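Local coordinates for protein wsv230 (Shrimp white spot syndrome virus, PDB 2GJ2) that is a nonstructural viral protein with a ferredoxin fold that binds cadmium ions in the crystal, consistent with a metal-binding role, at residues E64-L67 and T73-I76. Numbering follows the deposited sequence.
Sequences ELRL and TLEI
Arg66 and Leu65 of helix 62-69 meet Leu74, just before strand 75-78, and Glu75, its first residue. These are the last helix and last strand of the ferredoxin fold. The strand is outermost within the chain in the four-stranded antiparallel sheet and pairs with strand 13-16 through backbone bonds between Glu75 and Val16.

In the apolar part, Leu65 CD2 reaches Leu74 CD1 only at 4.4 Å, while Arg66 CG packs against Leu74 CB at 3.7 Å. Both leucines also touch Leu15 of strand 13-16.

The polar part rests on the Arg66 side chain. It is extended from CG to NE, and this carries the guanidinium across to the Leu74 carbonyl. Arg66 NE lies in the carbonyl plane of Leu74 and donates a 3.1 Å hydrogen bond to its O. The bond is bent, with 142° at the hydrogen, and the oxygen is tilted from the guanidinium plane. Arg66 NH2 adds a weak bond to the same oxygen, which is thus gripped twice. NH1 of Arg66 forms a salt bridge with Glu63 OE2 of the same helix.

The Glu75 chain bends at its second torsion (chi2 -78°), which turns the carboxylate back toward the arginine. The guanidinium and carboxylate planes stand 57° apart. The salt bridge joins Arg66 NH2 to Glu75 OE2 at 3.2 Å, and as a hydrogen bond it is weak.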
# COMPACT_ATOMS: atom_id res chain seq x y z
N GLU A 64 -6.43 -11.74 -20.08
CA GLU A 64 -5.12 -11.20 -20.39
C GLU A 64 -4.16 -11.42 -19.22
O GLU A 64 -2.99 -11.72 -19.42
CB GLU A 64 -5.22 -9.70 -20.70
CG GLU A 64 -3.92 -9.06 -21.18
CD GLU A 64 -4.10 -7.62 -21.63
OE1 GLU A 64 -5.27 -7.17 -21.72
OE2 GLU A 64 -3.09 -6.94 -21.91
N LEU A 65 -4.67 -11.28 -17.99
CA LEU A 65 -3.83 -11.45 -16.81
C LEU A 65 -3.55 -12.91 -16.54
O LEU A 65 -2.50 -13.25 -16.00
CB LEU A 65 -4.49 -10.79 -15.60
CG LEU A 65 -3.65 -10.59 -14.34
CD1 LEU A 65 -2.30 -9.96 -14.69
CD2 LEU A 65 -4.43 -9.70 -13.36
N ARG A 66 -4.48 -13.79 -16.91
CA ARG A 66 -4.25 -15.24 -16.75
C ARG A 66 -3.11 -15.69 -17.70
O ARG A 66 -2.29 -16.56 -17.35
CB ARG A 66 -5.52 -16.02 -17.09
CG ARG A 66 -6.58 -16.01 -16.03
CD ARG A 66 -7.93 -16.33 -16.64
NE ARG A 66 -8.94 -16.47 -15.60
CZ ARG A 66 -10.24 -16.23 -15.76
NH1 ARG A 66 -10.73 -15.85 -16.93
NH2 ARG A 66 -11.06 -16.37 -14.73
N LEU A 67 -3.06 -15.11 -18.89
CA LEU A 67 -2.00 -15.48 -19.82
C LEU A 67 -0.71 -14.97 -19.22
O LEU A 67 0.17 -15.75 -18.88
CB LEU A 67 -2.22 -14.86 -21.20
CG LEU A 67 -3.51 -15.29 -21.93
CD1 LEU A 67 -3.78 -14.35 -23.10
CD2 LEU A 67 -3.40 -16.74 -22.37
N THR A 73 -6.50 -20.31 -13.90
CA THR A 73 -7.46 -20.37 -12.79
C THR A 73 -7.54 -19.03 -12.05
O THR A 73 -8.43 -18.84 -11.23
CB THR A 73 -7.06 -21.45 -11.73
OG1 THR A 73 -5.86 -21.05 -11.06
CG2 THR A 73 -6.81 -22.82 -12.37
N LEU A 74 -6.61 -18.13 -12.33
CA LEU A 74 -6.53 -16.81 -11.68
C LEU A 74 -7.88 -16.11 -11.60
O LEU A 74 -8.64 -16.12 -12.55
CB LEU A 74 -5.52 -15.93 -12.45
CG LEU A 74 -5.16 -14.45 -12.13
CD1 LEU A 74 -6.36 -13.52 -12.35
CD2 LEU A 74 -4.69 -14.34 -10.71
N GLU A 75 -8.18 -15.52 -10.45
CA GLU A 75 -9.41 -14.76 -10.26
C GLU A 75 -9.06 -13.44 -9.62
O GLU A 75 -8.06 -13.32 -8.91
CB GLU A 75 -10.38 -15.50 -9.34
CG GLU A 75 -10.95 -16.79 -9.88
CD GLU A 75 -12.06 -16.56 -10.88
OE1 GLU A 75 -12.88 -15.64 -10.69
OE2 GLU A 75 -12.12 -17.34 -11.86
N ILE A 76 -9.86 -12.42 -9.88
CA ILE A 76 -9.60 -11.14 -9.25
C ILE A 76 -10.82 -10.67 -8.46
O ILE A 76 -11.94 -10.83 -8.89
CB ILE A 76 -9.22 -10.02 -10.24
CG1 ILE A 76 -8.95 -8.75 -9.45
CG2 ILE A 76 -10.35 -9.72 -11.16
CD1 ILE A 76 -8.64 -7.55 -10.31